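Long-range contacts in conserved hypothetical protein (Caulobacter vibrioides, PDB 1XFJ), which probably acts as a purine nucleoside phosphorylase of the YfiH/LACC1 family, probably also with adenosine deaminase and methylthioadenosine phosphorylase activities: residues Glu68-Ile76 / Pro103-Ala111; Leu118-Ala129 / Arg252-Glu260. All coordinates share one frame; numbering follows the deposited sequence.

Contact 1: Glu68-Ile76 / Pro103-Ala111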
loop_
_atom_site.group_PDB
_atom_site.type_symbol
_atom_site.label_atom_id
_atom_site.label_comp_id
_atom_site.label_asym_id
_atom_site.label_seq_id
_atom_site.Cartn_x
_atom_site.Cartn_y
_atom_site.Cartn_z
ATOM N N GLU A 68 4.691 -16.448 10.058
ATOM C CA GLU A 68 3.733 -16.147 11.119
ATOM C C GLU A 68 3.729 -14.662 11.474
ATOM O O GLU A 68 2.682 -14.090 11.777
ATOM C CB GLU A 68 4.049 -16.953 12.383
ATOM C CG GLU A 68 3.731 -18.434 12.292
ATOM C CD GLU A 68 3.867 -19.138 13.632
ATOM O OE1 GLU A 68 4.991 -19.180 14.174
ATOM O OE2 GLU A 68 2.848 -19.646 14.145
ATOM N N ASP A 69 4.904 -14.045 11.425
ATOM C CA ASP A 69 5.052 -12.634 11.763
ATOM C C ASP A 69 4.460 -11.683 10.724
ATOM O O ASP A 69 4.424 -10.473 10.937
ATOM C CB ASP A 69 6.532 -12.302 11.968
ATOM C CG ASP A 69 7.191 -13.195 13.008
ATOM O OD1 ASP A 69 6.665 -13.286 14.139
ATOM O OD2 ASP A 69 8.235 -13.801 12.695
ATOM N N LEU A 70 3.995 -12.227 9.603
ATOM C CA LEU A 70 3.420 -11.394 8.557
ATOM C C LEU A 70 1.907 -11.284 8.714
ATOM O O LEU A 70 1.197 -12.289 8.762
ATOM C CB LEU A 70 3.771 -11.958 7.178
ATOM C CG LEU A 70 3.459 -11.072 5.968
ATOM C CD1 LEU A 70 4.089 -9.694 6.144
ATOM C CD2 LEU A 70 3.990 -11.742 4.708
ATOM N N ASN A 71 1.425 -10.049 8.796
ATOM C CA ASN A 71 0.004 -9.779 8.967
ATOM C C ASN A 71 -0.537 -8.982 7.778
ATOM O O ASN A 71 -0.232 -7.797 7.619
ATOM C CB ASN A 71 -0.218 -8.988 10.263
ATOM C CG ASN A 71 0.233 -9.747 11.509
ATOM O OD1 ASN A 71 -0.573 -10.379 12.194
ATOM N ND2 ASN A 71 1.527 -9.686 11.804
ATOM N N VAL A 72 -1.336 -9.638 6.944
ATOM C CA VAL A 72 -1.926 -8.992 5.777
ATOM C C VAL A 72 -3.414 -9.336 5.731
ATOM O O VAL A 72 -3.802 -10.481 5.943
ATOM C CB VAL A 72 -1.243 -9.459 4.477
ATOM C CG1 VAL A 72 -1.829 -8.719 3.282
ATOM C CG2 VAL A 72 0.260 -9.215 4.569
ATOM N N CYS A 73 -4.242 -8.335 5.456
ATOM C CA CYS A 73 -5.690 -8.522 5.411
ATOM C C CYS A 73 -6.243 -9.058 4.106
ATOM O O CYS A 73 -5.542 -9.175 3.101
ATOM C CB CYS A 73 -6.412 -7.194 5.656
ATOM S SG CYS A 73 -6.133 -6.403 7.225
ATOM N N TYR A 74 -7.532 -9.380 4.165
ATOM C CA TYR A 74 -8.309 -9.801 3.011
ATOM C C TYR A 74 -8.786 -8.390 2.692
ATOM O O TYR A 74 -9.733 -7.896 3.298
ATOM C CB TYR A 74 -9.488 -10.674 3.447
ATOM C CG TYR A 74 -10.516 -10.957 2.367
ATOM C CD1 TYR A 74 -10.181 -11.680 1.221
ATOM C CD2 TYR A 74 -11.837 -10.529 2.513
ATOM C CE1 TYR A 74 -11.142 -11.975 0.247
ATOM C CE2 TYR A 74 -12.801 -10.814 1.549
ATOM C CZ TYR A 74 -12.450 -11.537 0.421
ATOM O OH TYR A 74 -13.414 -11.818 -0.526
ATOM N N GLN A 75 -8.089 -7.725 1.779
ATOM C CA GLN A 75 -8.408 -6.346 1.436
ATOM C C GLN A 75 -9.687 -6.198 0.621
ATOM O O GLN A 75 -9.886 -6.885 -0.380
ATOM C CB GLN A 75 -7.210 -5.724 0.715
ATOM C CG GLN A 75 -5.900 -6.028 1.431
ATOM C CD GLN A 75 -4.703 -5.306 0.843
ATOM O OE1 GLN A 75 -4.647 -5.035 -0.359
ATOM N NE2 GLN A 75 -3.724 -5.008 1.690
ATOM N N ILE A 76 -10.550 -5.287 1.064
ATOM C CA ILE A 76 -11.838 -5.055 0.419
ATOM C C ILE A 76 -12.092 -3.587 0.074
ATOM O O ILE A 76 -13.235 -3.176 -0.107
ATOM C CB ILE A 76 -12.980 -5.547 1.332
ATOM C CG1 ILE A 76 -12.819 -4.928 2.723
ATOM C CG2 ILE A 76 -12.959 -7.064 1.428
ATOM C CD1 ILE A 76 -13.914 -5.303 3.710
ATOM N N PRO A 103 6.422 -5.485 18.905
ATOM C CA PRO A 103 7.680 -5.797 18.218
ATOM C C PRO A 103 7.577 -7.170 17.557
ATOM O O PRO A 103 6.996 -8.096 18.126
ATOM C CB PRO A 103 8.704 -5.778 19.353
ATOM C CG PRO A 103 8.133 -4.760 20.296
ATOM C CD PRO A 103 6.669 -5.134 20.315
ATOM N N GLY A 104 8.127 -7.295 16.356
ATOM C CA GLY A 104 8.074 -8.569 15.662
ATOM C C GLY A 104 6.951 -8.670 14.651
ATOM O O GLY A 104 7.053 -9.413 13.673
ATOM N N VAL A 105 5.870 -7.931 14.881
ATOM C CA VAL A 105 4.738 -7.953 13.965
ATOM C C VAL A 105 5.054 -7.162 12.702
ATOM O O VAL A 105 5.501 -6.018 12.770
ATOM C CB VAL A 105 3.470 -7.358 14.617
ATOM C CG1 VAL A 105 2.370 -7.196 13.574
ATOM C CG2 VAL A 105 2.998 -8.267 15.736
ATOM N N ILE A 106 4.829 -7.784 11.552
ATOM C CA ILE A 106 5.081 -7.135 10.274
ATOM C C ILE A 106 3.735 -6.727 9.687
ATOM O O ILE A 106 2.946 -7.581 9.297
ATOM C CB ILE A 106 5.778 -8.093 9.285
ATOM C CG1 ILE A 106 7.084 -8.610 9.890
ATOM C CG2 ILE A 106 6.060 -7.375 7.976
ATOM C CD1 ILE A 106 7.737 -9.714 9.071
ATOM N N CYS A 107 3.472 -5.424 9.648
ATOM C CA CYS A 107 2.222 -4.917 9.096
ATOM C C CYS A 107 2.383 -4.784 7.588
ATOM O O CYS A 107 3.273 -4.082 7.118
ATOM C CB CYS A 107 1.890 -3.551 9.700
ATOM S SG CYS A 107 1.694 -3.555 11.493
ATOM N N GLY A 108 1.519 -5.451 6.828
ATOM C CA GLY A 108 1.637 -5.382 5.385
ATOM C C GLY A 108 0.364 -5.043 4.636
ATOM O O GLY A 108 -0.744 -5.264 5.127
ATOM N N ALA A 109 0.546 -4.485 3.443
ATOM C CA ALA A 109 -0.549 -4.111 2.557
ATOM C C ALA A 109 -0.158 -4.563 1.152
ATOM O O ALA A 109 1.019 -4.507 0.786
ATOM C CB ALA A 109 -0.768 -2.598 2.579
HETATM N N MSE A 110 -1.142 -5.013 0.379
HETATM C CA MSE A 110 -0.909 -5.485 -0.986
HETATM C C MSE A 110 -1.463 -4.508 -2.011
HETATM O O MSE A 110 -2.470 -3.846 -1.765
HETATM C CB MSE A 110 -1.598 -6.825 -1.223
HETATM C CG MSE A 110 -1.192 -7.949 -0.315
HETATM SE SE MSE A 110 -2.214 -9.503 -0.812
HETATM C CE MSE A 110 -3.916 -8.990 -0.048
ATOM N N ALA A 111 -0.823 -4.447 -3.175
ATOM C CA ALA A 111 -1.283 -3.557 -4.230
ATOM C C ALA A 111 -0.626 -3.847 -5.570
ATOM O O ALA A 111 0.406 -4.519 -5.649
ATOM C CB ALA A 111 -1.032 -2.109 -3.829
HETATM O O HOH W 1 -3.423 -5.676 4.517
#
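Asp-69 O receives the backbone N-H of Ile-106 at 2.8 Å, and with that bond strand 70-72 is zipped to strand 106-111. Asn-71 continues the pairing with both backbone atoms: its N donates to Ile-106 O at 2.9 Å and its O accepts from Gly-108 N. This is the tight half. Leu-70 turns CG anti to its backbone N (chi1 -169°), which leans CD1 over the neighbouring strand to lie 3.6 Å from Ile-106 CG2. On the opposite face from Leu-70, Asn-71 lays its amide across Val-105, ND2 coming 3.2 Å from CG1.

Further along, a water takes the place of a direct backbone bond: it accepts from Cys-73 N and donates to Gly-108 O, 2.8 Å from it. Here side chains span the gap: Val-72 CG1 rests 3.7 Å from CG of the selenomethionine Met-110, whose chain bends at chi3 to bring CE near Cys-73 O. Gln-75, partly exposed like Met-110, closes this looser end.

A short parallel strand beside a longer one forms the edge of a mixed five-stranded sheet, in which strand 253-259 pairs antiparallel with the far side of strand 106-111.

Contact 2: Leu118-Ala129 / Arg252-Glu260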
loop_
_atom_site.group_PDB
_atom_site.type_symbol
_atom_site.label_atom_id
_atom_site.label_comp_id
_atom_site.label_asym_id
_atom_site.label_seq_id
_atom_site.Cartn_x
_atom_site.Cartn_y
_atom_site.Cartn_z
ATOM N N LEU A 118 2.838 3.495 4.376
ATOM C CA LEU A 118 3.506 3.024 5.579
ATOM C C LEU A 118 3.606 4.214 6.524
ATOM O O LEU A 118 4.073 5.288 6.134
ATOM C CB LEU A 118 4.897 2.490 5.240
ATOM C CG LEU A 118 4.915 1.325 4.244
ATOM C CD1 LEU A 118 6.354 0.879 4.000
ATOM C CD2 LEU A 118 4.082 0.173 4.786
ATOM N N LEU A 119 3.151 4.024 7.758
ATOM C CA LEU A 119 3.172 5.091 8.748
ATOM C C LEU A 119 3.843 4.645 10.031
ATOM O O LEU A 119 3.883 3.455 10.342
ATOM C CB LEU A 119 1.749 5.541 9.086
ATOM C CG LEU A 119 0.828 5.951 7.942
ATOM C CD1 LEU A 119 0.076 4.730 7.442
ATOM C CD2 LEU A 119 -0.161 7.000 8.440
ATOM N N VAL A 120 4.342 5.611 10.791
ATOM C CA VAL A 120 5.006 5.300 12.043
ATOM C C VAL A 120 5.105 6.505 12.965
ATOM O O VAL A 120 5.279 7.632 12.510
ATOM C CB VAL A 120 6.444 4.775 11.788
ATOM C CG1 VAL A 120 7.223 5.781 10.970
ATOM C CG2 VAL A 120 7.159 4.514 13.110
ATOM N N ASP A 121 4.958 6.255 14.261
ATOM C CA ASP A 121 5.128 7.295 15.267
ATOM C C ASP A 121 6.365 6.760 15.985
ATOM O O ASP A 121 6.268 5.821 16.773
ATOM C CB ASP A 121 3.957 7.351 16.244
ATOM C CG ASP A 121 4.169 8.387 17.332
ATOM O OD1 ASP A 121 5.343 8.636 17.681
ATOM O OD2 ASP A 121 3.176 8.940 17.849
ATOM N N PRO A 122 7.542 7.343 15.708
ATOM C CA PRO A 122 8.805 6.917 16.319
ATOM C C PRO A 122 8.945 7.093 17.831
ATOM O O PRO A 122 9.864 6.538 18.437
ATOM C CB PRO A 122 9.847 7.706 15.530
ATOM C CG PRO A 122 9.137 8.974 15.227
ATOM C CD PRO A 122 7.761 8.489 14.806
ATOM N N GLU A 123 8.046 7.859 18.441
ATOM C CA GLU A 123 8.102 8.068 19.887
ATOM C C GLU A 123 7.215 7.069 20.614
ATOM O O GLU A 123 7.636 6.438 21.588
ATOM C CB GLU A 123 7.679 9.497 20.240
ATOM C CG GLU A 123 7.580 9.774 21.742
ATOM C CD GLU A 123 8.819 9.331 22.506
ATOM O OE1 GLU A 123 9.941 9.579 22.020
ATOM O OE2 GLU A 123 8.670 8.743 23.599
ATOM N N ALA A 124 5.983 6.922 20.140
ATOM C CA ALA A 124 5.048 5.988 20.751
ATOM C C ALA A 124 5.393 4.569 20.318
ATOM O O ALA A 124 4.910 3.599 20.901
ATOM C CB ALA A 124 3.623 6.331 20.338
ATOM N N ARG A 125 6.236 4.460 19.295
ATOM C CA ARG A 125 6.648 3.166 18.761
ATOM C C ARG A 125 5.428 2.415 18.232
ATOM O O ARG A 125 5.075 1.340 18.717
ATOM C CB ARG A 125 7.356 2.335 19.841
ATOM C CG ARG A 125 8.671 2.934 20.339
ATOM C CD ARG A 125 9.774 2.900 19.275
ATOM N NE ARG A 125 10.131 1.533 18.890
ATOM C CZ ARG A 125 11.060 1.220 17.989
ATOM N NH1 ARG A 125 11.741 2.175 17.369
ATOM N NH2 ARG A 125 11.308 -0.053 17.703
ATOM N N ILE A 126 4.783 3.002 17.228
ATOM C CA ILE A 126 3.602 2.406 16.611
ATOM C C ILE A 126 3.751 2.473 15.098
ATOM O O ILE A 126 4.158 3.501 14.563
ATOM C CB ILE A 126 2.324 3.168 17.023
ATOM C CG1 ILE A 126 2.073 2.973 18.521
ATOM C CG2 ILE A 126 1.133 2.695 16.196
ATOM C CD1 ILE A 126 0.951 3.839 19.074
ATOM N N VAL A 127 3.430 1.382 14.410
ATOM C CA VAL A 127 3.537 1.358 12.953
ATOM C C VAL A 127 2.235 0.902 12.306
ATOM O O VAL A 127 1.343 0.378 12.976
ATOM C CB VAL A 127 4.671 0.413 12.478
ATOM C CG1 VAL A 127 6.029 0.936 12.946
ATOM C CG2 VAL A 127 4.425 -0.997 13.007
ATOM N N ALA A 128 2.126 1.106 10.998
ATOM C CA ALA A 128 0.931 0.693 10.269
ATOM C C ALA A 128 1.166 0.675 8.765
ATOM O O ALA A 128 1.981 1.432 8.240
ATOM C CB ALA A 128 -0.232 1.628 10.598
ATOM N N ALA A 129 0.452 -0.216 8.086
ATOM C CA ALA A 129 0.516 -0.334 6.634
ATOM C C ALA A 129 -0.927 -0.214 6.159
ATOM O O ALA A 129 -1.809 -0.903 6.673
ATOM C CB ALA A 129 1.095 -1.683 6.234
ATOM N N ARG A 252 0.551 -9.385 -7.088
ATOM C CA ARG A 252 0.347 -8.348 -6.081
ATOM C C ARG A 252 1.661 -8.023 -5.377
ATOM O O ARG A 252 2.409 -8.922 -4.987
ATOM C CB ARG A 252 -0.681 -8.807 -5.035
ATOM C CG ARG A 252 -1.875 -9.568 -5.604
ATOM C CD ARG A 252 -2.603 -8.772 -6.675
ATOM N NE ARG A 252 -3.569 -9.604 -7.388
ATOM C CZ ARG A 252 -4.695 -10.070 -6.857
ATOM N NH1 ARG A 252 -5.008 -9.779 -5.599
ATOM N NH2 ARG A 252 -5.499 -10.840 -7.577
ATOM N N LEU A 253 1.931 -6.731 -5.220
ATOM C CA LEU A 253 3.140 -6.257 -4.558
ATOM C C LEU A 253 2.864 -6.045 -3.078
ATOM O O LEU A 253 1.792 -5.578 -2.705
ATOM C CB LEU A 253 3.567 -4.919 -5.147
ATOM C CG LEU A 253 3.826 -4.876 -6.647
ATOM C CD1 LEU A 253 3.782 -3.426 -7.129
ATOM C CD2 LEU A 253 5.179 -5.512 -6.931
ATOM N N LEU A 254 3.839 -6.365 -2.237
ATOM C CA LEU A 254 3.667 -6.164 -0.808
ATOM C C LEU A 254 4.468 -4.952 -0.356
ATOM O O LEU A 254 5.525 -4.658 -0.904
ATOM C CB LEU A 254 4.145 -7.387 -0.023
ATOM C CG LEU A 254 3.771 -7.334 1.464
ATOM C CD1 LEU A 254 2.279 -7.562 1.602
ATOM C CD2 LEU A 254 4.532 -8.384 2.248
ATOM N N SER A 255 3.940 -4.240 0.632
ATOM C CA SER A 255 4.612 -3.087 1.219
ATOM C C SER A 255 4.415 -3.346 2.700
ATOM O O SER A 255 3.302 -3.638 3.127
ATOM C CB SER A 255 3.939 -1.779 0.807
ATOM O OG SER A 255 4.068 -1.562 -0.587
ATOM N N ALA A 256 5.479 -3.268 3.488
ATOM C CA ALA A 256 5.327 -3.562 4.906
ATOM C C ALA A 256 6.286 -2.814 5.810
ATOM O O ALA A 256 7.304 -2.283 5.367
ATOM C CB ALA A 256 5.470 -5.066 5.133
ATOM N N ILE A 257 5.948 -2.793 7.092
ATOM C CA ILE A 257 6.760 -2.106 8.078
ATOM C C ILE A 257 6.642 -2.867 9.393
ATOM O O ILE A 257 5.625 -3.508 9.659
ATOM C CB ILE A 257 6.281 -0.639 8.239
ATOM C CG1 ILE A 257 7.205 0.116 9.194
ATOM C CG2 ILE A 257 4.831 -0.608 8.721
ATOM C CD1 ILE A 257 6.980 1.627 9.173
ATOM N N THR A 258 7.685 -2.810 10.208
ATOM C CA THR A 258 7.663 -3.534 11.471
ATOM C C THR A 258 8.516 -2.876 12.541
ATOM O O THR A 258 9.478 -2.168 12.242
ATOM C CB THR A 258 8.186 -4.974 11.279
ATOM O OG1 THR A 258 8.090 -5.695 12.513
ATOM C CG2 THR A 258 9.644 -4.950 10.834
ATOM N N LEU A 259 8.139 -3.113 13.791
ATOM C CA LEU A 259 8.890 -2.627 14.936
ATOM C C LEU A 259 9.817 -3.808 15.213
ATOM O O LEU A 259 9.355 -4.884 15.588
ATOM C CB LEU A 259 7.960 -2.394 16.131
ATOM C CG LEU A 259 6.974 -1.224 16.018
ATOM C CD1 LEU A 259 5.972 -1.263 17.161
ATOM C CD2 LEU A 259 7.742 0.090 16.020
ATOM N N GLU A 260 11.115 -3.618 15.005
ATOM C CA GLU A 260 12.074 -4.700 15.210
ATOM C C GLU A 260 12.082 -5.244 16.632
ATOM O O GLU A 260 11.787 -4.471 17.565
ATOM C CB GLU A 260 13.479 -4.225 14.827
ATOM C CG GLU A 260 13.654 -3.972 13.338
ATOM C CD GLU A 260 14.994 -3.349 13.002
ATOM O OE1 GLU A 260 15.311 -3.240 11.799
ATOM O OE2 GLU A 260 15.728 -2.961 13.934
HETATM O O HOH W 2 10.668 -2.487 19.004
#
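Ser-255 and Ala-256 meet the hairpin first, through Leu-118, whose two methyls lie against their backbone; CD1 comes 3.6 Å from Ala-256 O. Phe-24 of strand 20-25 touches both Leu-118 and Ser-255.

Ile-257 drives deeper. Its chi1 of -176° swings CG1 away from the backbone N, and its branches part over both hairpin strands: CD1 reaches toward strand 118-121, 3.8 Å from Leu-119 O and 4.1 Å from Val-120 CB, while CG2 settles over strand 126-129, 3.5 Å from Ala-128 O and next to Val-127 CB. No direct hydrogen bond joins the segments. They belong to different sheets packed face to face, the layered beta core of this alpha-beta-beta-alpha protein, and strand 253-259 runs nearly parallel to strand 118-121 (13°) and nearly antiparallel to strand 126-129 (170°). Behind the hairpin, helix 141-151 covers Leu-119, Ile-126 and Ala-128.

Thr-258 turns its side chain from the hairpin, and its OG1 hydrogen-bonds Val-105 O, just ahead of strand 106-111.

Leu-259 returns and runs alongside Val-127, pointing the other way, CD2 3.6 Å from Val-127 CG1. The same methyl lies over one face of the Arg-125 guanidinium, and CD1 touches Arg-125 O. Arg-125 and Ile-126 both face Asp-121 in a G1 beta bulge; Asp-121 OD1 accepts from Glu-123 N (an Asx turn) and Ala-124 N (an Asx motif).

Glu-260 ends at a water in the guanidinium plane, which accepts from Arg-125 NH2 (2.8 Å) and donates to Glu-260 O; Arg-125 also binds Pro-18 O and Gly-19 O.

Contact 1 pairs two strands at the edge of one sheet, whereas contact 2 presses that sheet against a second one; their centres lie about 10 Å apart. Strand 106-111 joins them, since its other flank pairs antiparallel with strand 253-259 of contact 2. At one end of this pairing a probable hydrogen bond runs from Leu-253 N to Ala-111 O (2.7 Å). The Cys-107 side chain touches Val-127 and Ala-129 of the second sheet, and its O lies 3.4 Å from Ala-129 CB. Contact 1 lies wholly ahead of contact 2 in sequence, strand 106-111 being followed directly by strand 115-121. Neither contact includes a bound metal or substrate.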